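Local coordinates for protein saframycin Mx1 synthetase B (Legionella pneumophila subsp. pneumophila, PDB 3LNV) that is a member of the ANL clan of AMP-binding enzymes, also named fatty acid AMP ligase, with a large AMP-binding part and a smaller C-terminal part, at residues Ala50-Ala55 with Asn154-Trp159; Gly377-Glu382 with His447-Tyr452; Ala490-Gln495 with Thr503-Val508. All coordinates share one frame; numbering follows the deposited sequence.

Contact 1 (Ala50-Ala55 with Asn154-Trp159); sequences AKAIAA and NRSSSW
Trp-159 lays its indole beside one flank of a helical turn at Lys-51, Ala-54 and Ala-55, and this apolar packing carries much of the contact. The five-membered end of the indole meets Ala-54, whose CB lies 3.3 Å from Trp-159 CD1. The six-membered end runs obliquely past the lysine chain: CG of Lys-51 is 3.7 Å from Trp-159 CE3, and CE of the same lysine comes within 3.9 Å of Trp-159 CZ3. With CG of Trp-159 anti to its own backbone N (chi1 173°), the indole is carried along the helix flank, while the lysine chain stays extended beyond CG and reaches past the ring.

Small residues let the backbones close in. The CA atoms of Ala-52 and Ser-156 are only 3.6 Å apart, and CB of Ala-55 sits 3.4 Å from the carbonyl O of Arg-155.

No hydrogen bond passes directly between the two segments; the polar groups are satisfied next door. OG of Ser-156 lies 2.9 Å from CB of Lys-51, but the Ser-156 hydroxyl donates to the carbonyl O of Gln-48, on helix 43-59, one turn before Lys-51. The lysine ammonium pairs with Asp-47, and the guanidinium of Arg-155 forms a salt bridge with Glu-152 and a hydrogen bond with Thr-56.

The loop 154-159, between strand 143-147 and strand 169-174, is thus laid along helix 43-59. Helix 76-87 completes the setting through Tyr-87, whose carbonyl O accepts the indole NE1 hydrogen bond and whose ring meets the indole with the planes at about 45°.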
loop_
_atom_site.group_PDB
_atom_site.type_symbol
_atom_site.label_atom_id
_atom_site.label_comp_id
_atom_site.label_asym_id
_atom_site.label_seq_id
_atom_site.Cartn_x
_atom_site.Cartn_y
_atom_site.Cartn_z
ATOM N N ALA A 50 -5.363 2.611 -24.383
ATOM C CA ALA A 50 -6.575 2.986 -23.613
ATOM C C ALA A 50 -7.812 3.030 -24.500
ATOM O O ALA A 50 -8.874 2.514 -24.138
ATOM C CB ALA A 50 -6.383 4.347 -22.923
ATOM N N LYS A 51 -7.669 3.656 -25.665
ATOM C CA LYS A 51 -8.783 3.777 -26.605
ATOM C C LYS A 51 -9.181 2.410 -27.141
ATOM O O LYS A 51 -10.367 2.097 -27.256
ATOM C CB LYS A 51 -8.410 4.688 -27.768
ATOM C CG LYS A 51 -8.293 6.188 -27.412
ATOM C CD LYS A 51 -7.713 6.962 -28.596
ATOM C CE LYS A 51 -7.719 8.460 -28.338
ATOM N NZ LYS A 51 -6.778 9.198 -29.248
ATOM N N ALA A 52 -8.182 1.609 -27.495
ATOM C CA ALA A 52 -8.447 0.279 -28.007
ATOM C C ALA A 52 -9.134 -0.542 -26.936
ATOM O O ALA A 52 -10.025 -1.337 -27.223
ATOM C CB ALA A 52 -7.159 -0.393 -28.448
ATOM N N ILE A 53 -8.723 -0.350 -25.686
ATOM C CA ILE A 53 -9.310 -1.124 -24.610
ATOM C C ILE A 53 -10.734 -0.627 -24.349
ATOM O O ILE A 53 -11.671 -1.422 -24.165
ATOM C CB ILE A 53 -8.427 -1.082 -23.346
ATOM C CG1 ILE A 53 -7.173 -1.941 -23.550
ATOM C CG2 ILE A 53 -9.208 -1.537 -22.121
ATOM C CD1 ILE A 53 -6.050 -1.610 -22.578
ATOM N N ALA A 54 -10.914 0.685 -24.355
ATOM C CA ALA A 54 -12.254 1.238 -24.151
ATOM C C ALA A 54 -13.195 0.772 -25.268
ATOM O O ALA A 54 -14.367 0.509 -25.046
ATOM C CB ALA A 54 -12.192 2.756 -24.123
ATOM N N ALA A 55 -12.663 0.704 -26.477
ATOM C CA ALA A 55 -13.463 0.388 -27.641
ATOM C C ALA A 55 -13.980 -1.021 -27.476
ATOM O O ALA A 55 -15.131 -1.299 -27.788
ATOM C CB ALA A 55 -12.622 0.511 -28.910
ATOM N N ASN A 154 -5.886 -1.772 -33.560
ATOM C CA ASN A 154 -6.734 -1.317 -34.647
ATOM C C ASN A 154 -8.081 -0.826 -34.131
ATOM O O ASN A 154 -8.674 0.090 -34.701
ATOM C CB ASN A 154 -6.957 -2.431 -35.671
ATOM C CG ASN A 154 -7.511 -1.903 -36.986
ATOM O OD1 ASN A 154 -7.355 -0.718 -37.302
ATOM N ND2 ASN A 154 -8.156 -2.775 -37.759
ATOM N N ARG A 155 -8.552 -1.434 -33.043
ATOM C CA ARG A 155 -9.861 -1.112 -32.471
ATOM C C ARG A 155 -9.926 0.325 -31.945
ATOM O O ARG A 155 -10.991 0.920 -31.857
ATOM C CB ARG A 155 -10.193 -2.097 -31.349
ATOM C CG ARG A 155 -9.965 -3.561 -31.734
ATOM C CD ARG A 155 -10.601 -4.520 -30.721
ATOM N NE ARG A 155 -10.296 -5.921 -31.016
ATOM C CZ ARG A 155 -10.475 -6.915 -30.153
ATOM N NH1 ARG A 155 -10.950 -6.659 -28.935
ATOM N NH2 ARG A 155 -10.172 -8.162 -30.501
ATOM N N SER A 156 -8.770 0.882 -31.617
ATOM C CA SER A 156 -8.682 2.232 -31.080
ATOM C C SER A 156 -9.587 3.233 -31.819
ATOM O O SER A 156 -10.254 4.069 -31.200
ATOM C CB SER A 156 -7.226 2.693 -31.135
ATOM O OG SER A 156 -6.955 3.609 -30.089
ATOM N N SER A 157 -9.617 3.147 -33.147
ATOM C CA SER A 157 -10.352 4.130 -33.934
ATOM C C SER A 157 -11.871 4.060 -33.718
ATOM O O SER A 157 -12.603 5.002 -34.050
ATOM C CB SER A 157 -10.011 3.985 -35.417
ATOM O OG SER A 157 -10.219 5.222 -36.079
ATOM N N SER A 158 -12.329 2.947 -33.152
ATOM C CA SER A 158 -13.753 2.723 -32.917
ATOM C C SER A 158 -14.250 3.251 -31.562
ATOM O O SER A 158 -15.448 3.225 -31.275
ATOM C CB SER A 158 -14.083 1.231 -33.014
ATOM O OG SER A 158 -14.002 0.784 -34.354
ATOM N N TRP A 159 -13.328 3.712 -30.728
ATOM C CA TRP A 159 -13.696 4.254 -29.428
ATOM C C TRP A 159 -14.669 5.422 -29.578
ATOM O O TRP A 159 -14.443 6.332 -30.376
ATOM C CB TRP A 159 -12.441 4.690 -28.665
ATOM C CG TRP A 159 -12.756 5.406 -27.380
ATOM C CD1 TRP A 159 -13.468 4.926 -26.316
ATOM C CD2 TRP A 159 -12.343 6.728 -27.025
ATOM N NE1 TRP A 159 -13.535 5.878 -25.320
ATOM C CE2 TRP A 159 -12.858 6.998 -25.737
ATOM C CE3 TRP A 159 -11.604 7.716 -27.680
ATOM C CZ2 TRP A 159 -12.638 8.213 -25.087
ATOM C CZ3 TRP A 159 -11.391 8.920 -27.042
ATOM C CH2 TRP A 159 -11.913 9.164 -25.762
#

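Contact 2 (Gly377-Glu382 with His447-Tyr452); sequences GNPIQE and HENELY
Gly-377 and Leu-451 form the tight end of this contact, joined by a single direct backbone hydrogen bond. N of Leu-451 donates to O of Gly-377 over 3.0 Å. The same oxygen also receives a CA-H...O contact from Glu-450, whose CA is 3.4 Å away. Positive phi at Gly-377 (104°) belongs to a backbone shape in which a CB would press on the preceding carbonyl, so the absence of a side chain suits this site. Close by, the bent chain of Glu-450 brings OE1 to a hydrogen bond with Ser-375 OG, which also accepts a hydrogen bond from the backbone N of Gly-377.

Toward solvent the fit becomes looser. Asn-449, exposed on the type I' turn from His-447 to Glu-450, crosses Pro-379 obliquely and leaves its OD1 3.6 Å from Pro-379 CD. The proline ring also rests against the backbone of that turn, with its CD 3.4 Å from Asn-449 O. Farther out a water bridges the segments, donating to O of Pro-379 at 2.9 Å and accepting from ND2 of Asn-449 at 3.2 Å.

Strand 378-379 is an outer strand of the sheet that includes 335-338, whereas 450-456 belongs to the antiparallel sheet that follows in the chain. The chemistry implies a seam whose direct bond is made by main-chain atoms alone, at a place where the backbone of Gly-377 calls for glycine, while on the outer side one water joins Pro-379 O to Asn-449 ND2, beside direct contacts of the proline ring.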
loop_
_atom_site.group_PDB
_atom_site.type_symbol
_atom_site.label_atom_id
_atom_site.label_comp_id
_atom_site.label_asym_id
_atom_site.label_seq_id
_atom_site.Cartn_x
_atom_site.Cartn_y
_atom_site.Cartn_z
ATOM N N GLY A 377 3.744 14.597 9.570
ATOM C CA GLY A 377 3.770 15.848 8.819
ATOM C C GLY A 377 2.642 16.829 9.084
ATOM O O GLY A 377 1.845 16.651 9.998
ATOM N N ASN A 378 2.557 17.870 8.263
ATOM C CA ASN A 378 1.465 18.839 8.373
ATOM C C ASN A 378 0.232 18.351 7.618
ATOM O O ASN A 378 0.354 17.609 6.656
ATOM C CB ASN A 378 1.888 20.177 7.765
ATOM C CG ASN A 378 3.125 20.735 8.413
ATOM O OD1 ASN A 378 3.113 21.070 9.598
ATOM N ND2 ASN A 378 4.212 20.815 7.652
ATOM N N PRO A 379 -0.949 18.796 8.049
ATOM C CA PRO A 379 -2.211 18.535 7.360
ATOM C C PRO A 379 -2.183 19.101 5.937
ATOM O O PRO A 379 -2.025 20.302 5.735
ATOM C CB PRO A 379 -3.226 19.297 8.192
ATOM C CG PRO A 379 -2.607 19.357 9.575
ATOM C CD PRO A 379 -1.144 19.496 9.332
ATOM N N ILE A 380 -2.318 18.220 4.961
ATOM C CA ILE A 380 -2.418 18.635 3.575
ATOM C C ILE A 380 -3.906 18.733 3.254
ATOM O O ILE A 380 -4.374 19.747 2.742
ATOM C CB ILE A 380 -1.702 17.639 2.659
ATOM C CG1 ILE A 380 -0.190 17.705 2.904
ATOM C CG2 ILE A 380 -2.030 17.944 1.204
ATOM C CD1 ILE A 380 0.596 16.461 2.415
ATOM N N GLN A 381 -4.650 17.680 3.576
ATOM C CA GLN A 381 -6.094 17.787 3.748
ATOM C C GLN A 381 -6.376 18.376 5.136
ATOM O O GLN A 381 -5.520 18.331 6.009
ATOM C CB GLN A 381 -6.776 16.416 3.585
ATOM C CG GLN A 381 -6.400 15.743 2.224
ATOM C CD GLN A 381 -7.172 14.439 1.918
ATOM O OE1 GLN A 381 -6.586 13.427 1.462
ATOM N NE2 GLN A 381 -8.468 14.457 2.171
ATOM N N GLU A 382 -7.569 18.929 5.329
ATOM C CA GLU A 382 -7.956 19.436 6.635
ATOM C C GLU A 382 -8.064 18.282 7.614
ATOM O O GLU A 382 -8.749 17.299 7.344
ATOM C CB GLU A 382 -9.296 20.162 6.559
ATOM C CG GLU A 382 -9.798 20.655 7.907
ATOM C CD GLU A 382 -11.061 21.470 7.767
ATOM O OE1 GLU A 382 -11.008 22.516 7.074
ATOM O OE2 GLU A 382 -12.099 21.059 8.335
ATOM N N HIS A 447 0.313 18.535 17.204
ATOM C CA HIS A 447 1.277 19.256 18.004
ATOM C C HIS A 447 2.099 20.156 17.098
ATOM O O HIS A 447 2.834 19.678 16.231
ATOM C CB HIS A 447 2.170 18.271 18.758
ATOM C CG HIS A 447 3.286 18.924 19.511
ATOM N ND1 HIS A 447 3.165 19.325 20.826
ATOM C CD2 HIS A 447 4.547 19.247 19.134
ATOM C CE1 HIS A 447 4.301 19.868 21.224
ATOM N NE2 HIS A 447 5.157 19.831 20.216
ATOM N N GLU A 448 1.962 21.464 17.281
ATOM C CA GLU A 448 2.744 22.399 16.490
ATOM C C GLU A 448 2.347 22.249 15.021
ATOM O O GLU A 448 3.187 22.410 14.132
ATOM C CB GLU A 448 4.217 22.030 16.598
ATOM C CG GLU A 448 5.140 23.155 16.912
ATOM C CD GLU A 448 5.272 23.318 18.397
ATOM O OE1 GLU A 448 4.215 23.407 19.053
ATOM O OE2 GLU A 448 6.418 23.325 18.901
ATOM N N ASN A 449 1.087 21.891 14.792
ATOM C CA ASN A 449 0.550 21.620 13.446
ATOM C C ASN A 449 1.186 20.422 12.748
ATOM O O ASN A 449 1.286 20.375 11.514
ATOM C CB ASN A 449 0.627 22.860 12.543
ATOM C CG ASN A 449 -0.329 22.774 11.353
ATOM O OD1 ASN A 449 -1.476 22.353 11.493
ATOM N ND2 ASN A 449 0.147 23.168 10.175
ATOM N N GLU A 450 1.626 19.458 13.544
ATOM C CA GLU A 450 2.103 18.183 13.010
ATOM C C GLU A 450 1.221 17.099 13.593
ATOM O O GLU A 450 0.898 17.134 14.789
ATOM C CB GLU A 450 3.541 17.920 13.448
ATOM C CG GLU A 450 4.478 19.120 13.256
ATOM C CD GLU A 450 5.406 18.973 12.078
ATOM O OE1 GLU A 450 5.595 17.837 11.596
ATOM O OE2 GLU A 450 5.988 19.994 11.649
ATOM N N LEU A 451 0.839 16.141 12.750
ATOM C CA LEU A 451 0.034 15.007 13.180
ATOM C C LEU A 451 0.936 13.891 13.681
ATOM O O LEU A 451 1.814 13.429 12.961
ATOM C CB LEU A 451 -0.804 14.470 12.004
ATOM C CG LEU A 451 -1.681 13.245 12.309
ATOM C CD1 LEU A 451 -2.748 13.564 13.384
ATOM C CD2 LEU A 451 -2.345 12.679 11.016
ATOM N N TYR A 452 0.688 13.440 14.906
ATOM C CA TYR A 452 1.318 12.235 15.429
ATOM C C TYR A 452 0.254 11.163 15.559
ATOM O O TYR A 452 -0.694 11.295 16.348
ATOM C CB TYR A 452 1.994 12.511 16.791
ATOM C CG TYR A 452 3.194 13.395 16.633
ATOM C CD1 TYR A 452 4.485 12.859 16.630
ATOM C CD2 TYR A 452 3.043 14.770 16.431
ATOM C CE1 TYR A 452 5.588 13.668 16.460
ATOM C CE2 TYR A 452 4.145 15.582 16.250
ATOM C CZ TYR A 452 5.405 15.029 16.270
ATOM O OH TYR A 452 6.489 15.856 16.083
HETATM O O HOH W 1 -1.139 22.536 7.287
#

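Contact 3 (Ala490-Gln495 with Thr503-Val508); sequences AAFVIQ and TVMCEV
The Phe-492 ring leans across to the neighbouring strand and meets two side chains in different ways. Thr-503 approaches over one face: its CB makes a CH-pi contact 4.3 Å from the centroid of the Phe-492 ring, 24° off the ring normal and displaced toward the rim. The selenomethionine Met-505 arrives at the edge instead, its CE close to the ring plane and 3.8 Å from Phe-492 CZ. What brings the ring here is the first torsion of Phe-492 (chi1 53°), which places CG between the backbone N and the carbonyl carbon. The Met-505 chain, bent at its last torsion, turns CE to meet that edge.

Ile-494 also reaches Thr-503, slanting across it with CG1 3.7 Å from Thr-503 OG1. That hydroxyl has a weak hydrogen bond with the carbonyl O of Lys-501. On the other face of the sheet the meeting is slighter, CB of Ala-491 lying 4.1 Å from Val-504 CG2 in a non-hydrogen-bonded antiparallel pair.

Beneath these side chains the backbones pair antiparallel. Phe-492 and Thr-503 form one hydrogen-bonded pair, with N of Thr-503 2.6 Å from O of Phe-492; Ala-490 and Met-505 form the other, with N of Met-505 2.7 Å from O of Ala-490. Each pair has two reciprocal bonds.

Helix 554-566 packs on the Phe-492 side through Cys-561, and helix 469-478 on the Ala-491 side through Ile-473 and Leu-477. Chemically, the main-chain groups of those two pairs satisfy one another, whereas Ala-491 N is met by Glu-474 of helix 469-478 and the Val-504 backbone bonds to strand 539-544; largely apolar contacts then bind the sheet to a helix on either side.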
loop_
_atom_site.group_PDB
_atom_site.type_symbol
_atom_site.label_atom_id
_atom_site.label_comp_id
_atom_site.label_asym_id
_atom_site.label_seq_id
_atom_site.Cartn_x
_atom_site.Cartn_y
_atom_site.Cartn_z
ATOM N N ALA A 490 2.278 -21.642 14.082
ATOM C CA ALA A 490 1.289 -20.769 14.695
ATOM C C ALA A 490 1.650 -19.325 14.357
ATOM O O ALA A 490 2.823 -18.964 14.366
ATOM C CB ALA A 490 1.260 -20.975 16.213
ATOM N N ALA A 491 0.646 -18.516 14.026
ATOM C CA ALA A 491 0.844 -17.088 13.805
ATOM C C ALA A 491 -0.014 -16.304 14.795
ATOM O O ALA A 491 -1.114 -16.730 15.147
ATOM C CB ALA A 491 0.483 -16.720 12.385
ATOM N N PHE A 492 0.501 -15.171 15.267
ATOM C CA PHE A 492 -0.255 -14.322 16.177
ATOM C C PHE A 492 0.390 -12.949 16.315
ATOM O O PHE A 492 1.557 -12.767 15.998
ATOM C CB PHE A 492 -0.435 -14.985 17.554
ATOM C CG PHE A 492 0.848 -15.453 18.178
ATOM C CD1 PHE A 492 1.597 -14.604 18.987
ATOM C CD2 PHE A 492 1.304 -16.746 17.964
ATOM C CE1 PHE A 492 2.785 -15.037 19.560
ATOM C CE2 PHE A 492 2.499 -17.183 18.531
ATOM C CZ PHE A 492 3.241 -16.333 19.328
ATOM N N VAL A 493 -0.393 -11.991 16.786
ATOM C CA VAL A 493 0.086 -10.632 16.984
ATOM C C VAL A 493 0.326 -10.417 18.455
ATOM O O VAL A 493 -0.549 -10.684 19.277
ATOM C CB VAL A 493 -0.959 -9.609 16.528
ATOM C CG1 VAL A 493 -0.429 -8.192 16.696
ATOM C CG2 VAL A 493 -1.331 -9.868 15.093
ATOM N N ILE A 494 1.518 -9.940 18.786
ATOM C CA ILE A 494 1.830 -9.552 20.147
ATOM C C ILE A 494 2.013 -8.034 20.251
ATOM O O ILE A 494 2.639 -7.398 19.391
ATOM C CB ILE A 494 3.106 -10.239 20.639
ATOM C CG1 ILE A 494 4.310 -9.696 19.884
ATOM C CG2 ILE A 494 2.992 -11.763 20.457
ATOM C CD1 ILE A 494 5.621 -9.848 20.613
ATOM N N GLN A 495 1.460 -7.456 21.307
ATOM C CA GLN A 495 1.657 -6.041 21.572
ATOM C C GLN A 495 2.850 -5.898 22.485
ATOM O O GLN A 495 2.914 -6.522 23.540
ATOM C CB GLN A 495 0.423 -5.428 22.203
ATOM C CG GLN A 495 0.673 -4.100 22.875
ATOM C CD GLN A 495 -0.538 -3.639 23.667
ATOM O OE1 GLN A 495 -1.597 -3.352 23.094
ATOM N NE2 GLN A 495 -0.393 -3.574 24.991
ATOM N N THR A 503 3.758 -12.221 14.732
ATOM C CA THR A 503 4.692 -13.297 15.079
ATOM C C THR A 503 4.301 -14.660 14.494
ATOM O O THR A 503 3.162 -15.113 14.613
ATOM C CB THR A 503 4.811 -13.445 16.606
ATOM O OG1 THR A 503 5.105 -12.162 17.189
ATOM C CG2 THR A 503 5.905 -14.451 16.971
ATOM N N VAL A 504 5.271 -15.315 13.879
ATOM C CA VAL A 504 5.068 -16.633 13.302
ATOM C C VAL A 504 6.023 -17.606 13.979
ATOM O O VAL A 504 7.226 -17.358 14.052
ATOM C CB VAL A 504 5.379 -16.600 11.813
ATOM C CG1 VAL A 504 5.553 -18.028 11.239
ATOM C CG2 VAL A 504 4.291 -15.813 11.088
HETATM N N MSE A 505 5.510 -18.713 14.488
HETATM C CA MSE A 505 6.444 -19.713 14.995
HETATM C C MSE A 505 6.217 -21.103 14.409
HETATM O O MSE A 505 5.071 -21.523 14.217
HETATM C CB MSE A 505 6.519 -19.696 16.527
HETATM C CG MSE A 505 5.574 -20.588 17.263
HETATM SE SE MSE A 505 6.202 -20.852 19.119
HETATM C CE MSE A 505 5.866 -19.068 19.857
ATOM N N CYS A 506 7.327 -21.786 14.117
ATOM C CA CYS A 506 7.335 -23.058 13.397
ATOM C C CYS A 506 8.192 -24.121 14.084
ATOM O O CYS A 506 9.327 -23.854 14.480
ATOM C CB CYS A 506 7.901 -22.849 11.993
ATOM S SG CYS A 506 6.949 -21.708 10.974
ATOM N N GLU A 507 7.654 -25.329 14.219
ATOM C CA GLU A 507 8.489 -26.469 14.578
ATOM C C GLU A 507 9.313 -26.786 13.355
ATOM O O GLU A 507 8.806 -26.738 12.239
ATOM C CB GLU A 507 7.641 -27.693 14.921
ATOM C CG GLU A 507 6.713 -27.533 16.112
ATOM C CD GLU A 507 5.972 -28.819 16.431
ATOM O OE1 GLU A 507 5.653 -29.568 15.492
ATOM O OE2 GLU A 507 5.708 -29.078 17.617
ATOM N N VAL A 508 10.576 -27.121 13.556
ATOM C CA VAL A 508 11.445 -27.472 12.445
ATOM C C VAL A 508 11.935 -28.912 12.542
ATOM O O VAL A 508 12.302 -29.378 13.624
ATOM C CB VAL A 508 12.688 -26.583 12.408
ATOM C CG1 VAL A 508 13.326 -26.508 13.791
ATOM C CG2 VAL A 508 13.668 -27.135 11.388
#

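In the fold
Followed from the N terminus, the three contacts come in series, none nested in or crossing another. Contact 1 closes first, returning the chain to helix 43-59 after a span that holds the whole five-stranded sheet with 67-71 and 118-121. Contact 2 then closes a loop of 64 residues, tying the edge of the sheet that ends in 378-379 to the later antiparallel sheet; the side chain of Leu-451 is about 7 Å from the bound 1ZZ. Contact 3 is local, a hairpin with seven residues between its segments, in the C-terminal part of the chain. Contacts 1 and 3 lie on opposite sides of the chain's centre, their centres about 50 Å apart.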